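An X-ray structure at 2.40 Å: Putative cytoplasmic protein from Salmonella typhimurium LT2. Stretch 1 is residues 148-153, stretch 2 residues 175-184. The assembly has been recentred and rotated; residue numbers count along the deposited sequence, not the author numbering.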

ATOM      1  N   LEU A 148       0.206   0.769 -15.849  1.00 45.41           N
ATOM      2  CA  LEU A 148      -0.526   1.866 -15.219  1.00 45.76           C
ATOM      3  C   LEU A 148       0.388   2.541 -14.176  1.00 45.87           C
ATOM      4  O   LEU A 148       0.542   2.052 -13.059  1.00 47.14           O
ATOM      5  CB  LEU A 148      -1.834   1.336 -14.582  1.00 44.15           C
ATOM      6  CG  LEU A 148      -2.719   2.329 -13.805  1.00 46.96           C
ATOM      7  CD1 LEU A 148      -3.224   3.486 -14.694  1.00 50.26           C
ATOM      8  CD2 LEU A 148      -3.907   1.647 -13.135  1.00 46.37           C
ATOM      9  N   ARG A 149       1.001   3.650 -14.573  1.00 45.57           N
ATOM     10  CA  ARG A 149       2.052   4.313 -13.804  1.00 45.55           C
ATOM     11  C   ARG A 149       1.645   5.636 -13.159  1.00 45.61           C
ATOM     12  O   ARG A 149       2.224   6.049 -12.148  1.00 46.63           O
ATOM     13  CB  ARG A 149       3.212   4.595 -14.750  1.00 45.43           C
ATOM     14  CG  ARG A 149       3.600   3.401 -15.568  1.00 43.07           C
ATOM     15  CD  ARG A 149       4.684   3.771 -16.534  1.00 45.46           C
ATOM     16  NE  ARG A 149       5.879   4.236 -15.846  1.00 43.24           N
ATOM     17  CZ  ARG A 149       6.757   5.092 -16.344  1.00 42.90           C
ATOM     18  NH1 ARG A 149       6.582   5.615 -17.549  1.00 41.48           N
ATOM     19  NH2 ARG A 149       7.822   5.427 -15.620  1.00 42.56           N
ATOM     20  N   SER A 150       0.668   6.310 -13.766  1.00 45.69           N
ATOM     21  CA  SER A 150       0.219   7.624 -13.310  1.00 45.44           C
ATOM     22  C   SER A 150      -0.972   7.486 -12.379  1.00 45.17           C
ATOM     23  O   SER A 150      -1.992   6.860 -12.722  1.00 45.17           O
ATOM     24  CB  SER A 150      -0.166   8.525 -14.484  1.00 45.27           C
ATOM     25  OG  SER A 150      -0.810   9.709 -14.027  1.00 47.90           O
ATOM     26  N   ALA A 151      -0.832   8.078 -11.201  1.00 45.15           N
ATOM     27  CA  ALA A 151      -1.932   8.205 -10.259  1.00 45.41           C
ATOM     28  C   ALA A 151      -3.050   9.094 -10.819  1.00 45.78           C
ATOM     29  O   ALA A 151      -4.242   8.808 -10.613  1.00 45.32           O
ATOM     30  CB  ALA A 151      -1.434   8.735  -8.913  1.00 43.94           C
ATOM     31  N   VAL A 152      -2.666  10.158 -11.528  1.00 45.99           N
ATOM     32  CA  VAL A 152      -3.623  11.079 -12.154  1.00 45.34           C
ATOM     33  C   VAL A 152      -4.512  10.338 -13.161  1.00 45.84           C
ATOM     34  O   VAL A 152      -5.734  10.457 -13.128  1.00 46.61           O
ATOM     35  CB  VAL A 152      -2.874  12.247 -12.861  1.00 44.14           C
ATOM     36  CG1 VAL A 152      -3.778  12.954 -13.886  1.00 45.78           C
ATOM     37  CG2 VAL A 152      -2.321  13.224 -11.850  1.00 40.76           C
ATOM     38  N   TRP A 153      -3.874   9.581 -14.045  1.00 45.48           N
ATOM     39  CA  TRP A 153      -4.547   8.812 -15.090  1.00 45.44           C
ATOM     40  C   TRP A 153      -5.389   7.694 -14.459  1.00 45.43           C
ATOM     41  O   TRP A 153      -6.496   7.427 -14.915  1.00 44.62           O
ATOM     42  CB  TRP A 153      -3.499   8.263 -16.064  1.00 44.66           C
ATOM     43  CG  TRP A 153      -3.990   7.449 -17.201  1.00 45.05           C
ATOM     44  CD1 TRP A 153      -3.704   6.139 -17.439  1.00 45.04           C
ATOM     45  CD2 TRP A 153      -4.829   7.883 -18.289  1.00 45.05           C
ATOM     46  NE1 TRP A 153      -4.318   5.723 -18.601  1.00 47.48           N
ATOM     47  CE2 TRP A 153      -5.007   6.774 -19.147  1.00 41.06           C
ATOM     48  CE3 TRP A 153      -5.438   9.103 -18.625  1.00 50.07           C
ATOM     49  CZ2 TRP A 153      -5.774   6.840 -20.323  1.00 49.48           C
ATOM     50  CZ3 TRP A 153      -6.212   9.171 -19.819  1.00 50.01           C
ATOM     51  CH2 TRP A 153      -6.367   8.042 -20.643  1.00 47.78           C
ATOM     52  N   HIS A 175       8.020   8.188  -7.329  1.00 45.59           N
ATOM     53  CA  HIS A 175       9.393   8.560  -7.632  1.00 45.66           C
ATOM     54  C   HIS A 175       9.866   7.959  -8.941  1.00 45.46           C
ATOM     55  O   HIS A 175      10.561   8.625  -9.705  1.00 45.84           O
ATOM     56  CB  HIS A 175      10.317   8.132  -6.493  1.00 46.48           C
ATOM     57  CG  HIS A 175      11.741   8.552  -6.666  1.00 44.52           C
ATOM     58  ND1 HIS A 175      12.761   7.649  -6.876  1.00 42.68           N
ATOM     59  CD2 HIS A 175      12.320   9.773  -6.631  1.00 44.83           C
ATOM     60  CE1 HIS A 175      13.908   8.296  -6.954  1.00 42.78           C
ATOM     61  NE2 HIS A 175      13.667   9.587  -6.818  1.00 42.75           N
ATOM     62  N   LEU A 176       9.479   6.710  -9.198  1.00 46.04           N
ATOM     63  CA  LEU A 176       9.885   6.012 -10.446  1.00 46.10           C
ATOM     64  C   LEU A 176       9.152   6.499 -11.685  1.00 46.07           C
ATOM     65  O   LEU A 176       9.696   6.421 -12.788  1.00 46.04           O
ATOM     66  CB  LEU A 176       9.728   4.493 -10.344  1.00 46.17           C
ATOM     67  CG  LEU A 176      10.978   3.734  -9.944  1.00 44.57           C
ATOM     68  CD1 LEU A 176      11.306   3.971  -8.479  1.00 45.59           C
ATOM     69  CD2 LEU A 176      10.739   2.268 -10.219  1.00 45.88           C
ATOM     70  N   TYR A 177       7.916   6.968 -11.512  1.00 47.97           N
ATOM     71  CA  TYR A 177       7.183   7.601 -12.614  1.00 49.77           C
ATOM     72  C   TYR A 177       7.786   8.960 -12.839  1.00 51.41           C
ATOM     73  O   TYR A 177       7.430   9.908 -12.165  1.00 51.05           O
ATOM     74  CB  TYR A 177       5.681   7.733 -12.313  1.00 48.28           C
ATOM     75  CG  TYR A 177       4.894   8.344 -13.459  1.00 47.64           C
ATOM     76  CD1 TYR A 177       5.161   7.992 -14.783  1.00 47.80           C
ATOM     77  CD2 TYR A 177       3.882   9.268 -13.224  1.00 45.78           C
ATOM     78  CE1 TYR A 177       4.436   8.543 -15.832  1.00 51.42           C
ATOM     79  CE2 TYR A 177       3.160   9.836 -14.271  1.00 42.70           C
ATOM     80  CZ  TYR A 177       3.440   9.465 -15.563  1.00 44.47           C
ATOM     81  OH  TYR A 177       2.738  10.009 -16.595  1.00 38.89           O
ATOM     82  N   GLU A 178       8.715   9.052 -13.780  1.00 55.59           N
ATOM     83  CA  GLU A 178       9.586  10.233 -13.856  1.00 60.52           C
ATOM     84  C   GLU A 178       8.955  11.426 -14.582  1.00 61.15           C
ATOM     85  O   GLU A 178       9.530  12.523 -14.630  1.00 59.17           O
ATOM     86  CB  GLU A 178      10.943   9.861 -14.464  1.00 61.54           C
ATOM     87  CG  GLU A 178      11.712   8.830 -13.622  1.00 62.54           C
ATOM     88  CD  GLU A 178      13.219   8.971 -13.737  1.00 63.15           C
ATOM     89  OE1 GLU A 178      13.756   9.983 -13.216  1.00 67.11           O
ATOM     90  OE2 GLU A 178      13.863   8.072 -14.335  1.00 66.59           O
ATOM     91  N   GLU A 179       7.758  11.200 -15.105  1.00 62.85           N
ATOM     92  CA  GLU A 179       6.971  12.229 -15.744  1.00 65.53           C
ATOM     93  C   GLU A 179       5.909  12.729 -14.764  1.00 66.11           C
ATOM     94  O   GLU A 179       4.995  13.451 -15.157  1.00 65.86           O
ATOM     95  CB  GLU A 179       6.328  11.643 -17.007  1.00 66.55           C
ATOM     96  CG  GLU A 179       7.358  11.108 -18.056  1.00 75.03           C
ATOM     97  CD  GLU A 179       7.781   9.638 -17.859  1.00 78.41           C
ATOM     98  OE1 GLU A 179       8.649   9.338 -17.006  1.00 77.76           O
ATOM     99  OE2 GLU A 179       7.262   8.775 -18.595  1.00 86.84           O
ATOM    100  N   ALA A 180       6.054  12.365 -13.486  1.00 67.51           N
ATOM    101  CA  ALA A 180       4.977  12.517 -12.494  1.00 68.19           C
ATOM    102  C   ALA A 180       4.763  13.939 -12.049  1.00 69.20           C
ATOM    103  O   ALA A 180       3.624  14.314 -11.786  1.00 69.42           O
ATOM    104  CB  ALA A 180       5.243  11.666 -11.261  1.00 67.77           C
ATOM    105  N   GLU A 181       5.852  14.710 -11.932  1.00 69.84           N
ATOM    106  CA  GLU A 181       5.799  16.039 -11.299  1.00 70.42           C
ATOM    107  C   GLU A 181       5.212  17.117 -12.198  1.00 70.63           C
ATOM    108  O   GLU A 181       4.819  18.172 -11.701  1.00 69.53           O
ATOM    109  CB  GLU A 181       7.184  16.481 -10.808  1.00 70.53           C
ATOM    110  CG  GLU A 181       7.747  15.652  -9.657  1.00 70.74           C
ATOM    111  CD  GLU A 181       7.128  16.005  -8.320  1.00 69.55           C
ATOM    112  OE1 GLU A 181       5.911  15.805  -8.179  1.00 64.55           O
ATOM    113  OE2 GLU A 181       7.855  16.462  -7.406  1.00 70.44           O
ATOM    114  N   LYS A 182       5.163  16.849 -13.506  1.00 71.43           N
ATOM    115  CA  LYS A 182       4.536  17.754 -14.480  1.00 72.05           C
ATOM    116  C   LYS A 182       3.058  18.057 -14.152  1.00 72.19           C
ATOM    117  O   LYS A 182       2.693  19.203 -13.868  1.00 73.83           O
ATOM    118  CB  LYS A 182       4.650  17.177 -15.895  1.00 71.91           C
ATOM    119  N   GLU A 183       2.207  17.037 -14.180  1.00 71.43           N
ATOM    120  CA  GLU A 183       0.787  17.232 -13.858  1.00 70.56           C
ATOM    121  C   GLU A 183       0.531  17.411 -12.338  1.00 68.75           C
ATOM    122  O   GLU A 183      -0.231  18.292 -11.940  1.00 69.52           O
ATOM    123  CB  GLU A 183      -0.056  16.071 -14.423  1.00 70.08           C
ATOM    124  N   PHE A 184       1.229  16.629 -11.510  1.00 66.03           N
ATOM    125  CA  PHE A 184       0.754  16.245 -10.165  1.00 62.87           C
ATOM    126  C   PHE A 184      -0.065  17.288  -9.387  1.00 61.59           C
ATOM    127  O   PHE A 184      -1.233  17.061  -9.054  1.00 60.18           O
ATOM    128  CB  PHE A 184       1.910  15.747  -9.282  1.00 61.09           C
ATOM    129  CG  PHE A 184       1.447  14.951  -8.078  1.00 60.95           C
ATOM    130  CD1 PHE A 184       1.177  13.584  -8.189  1.00 59.01           C
ATOM    131  CD2 PHE A 184       1.246  15.573  -6.842  1.00 56.75           C
ATOM    132  CE1 PHE A 184       0.741  12.846  -7.081  1.00 59.86           C
ATOM    133  CE2 PHE A 184       0.796  14.844  -5.732  1.00 55.70           C
ATOM    134  CZ  PHE A 184       0.554  13.481  -5.849  1.00 55.79           C
TER

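A loop entering a helix meets the turn after another helix over a small patch, 344 Å² counting both sides. Their CA atoms approach most closely at R149 and Y177, 6.2 Å apart, and the pairing runs on through S150 with A180 to V152 with F184, so both backbones advance in the same sense.

L148 stays out of reach, and contact begins at R149, whose CA-to-CB bond points toward stretch 2. Its long side chain covers Y177, with CZ 3.7 Å from CD1 of that residue, and the ring atom lies over one face of the guanidinium. That flat cation is suited to such a contact because its face makes few hydrogen bonds, leaving the edge free for polar partners. Near its plane sits a backbone carbonyl, L176 O, 3.5 Å from R149 NH2. R149 NH1 reaches E179 OE2 at 3.4 Å, a salt bridge whose hydrogen bond is weak, bent to 136° at the hydrogen. NE and NH2 are satisfied elsewhere in the structure. The type I turn from Y177 to A180, closed by a weak bond from A180 N to Y177 O at 3.1 Å, sets both the tyrosine and E179 within reach of one arginine.

S150 both caps the helix and packs against Y177. As N-cap, its OG accepts from W153 N at 3.1 Å in a nearly straight bond, occupying an amide that the first helical turn leaves without a carbonyl partner. Its CB meets Y177 CE2 at 3.6 Å, while R149 C and S150 N lie over one face of the tyrosine ring. The ring thus packs against backbone as well as side chains.

Farther on the contact loosens. V152 points toward stretch 2, but its CG2 only reaches E183 CB at 4.5 Å, a loose apolar touch; E183 is not modelled beyond CB.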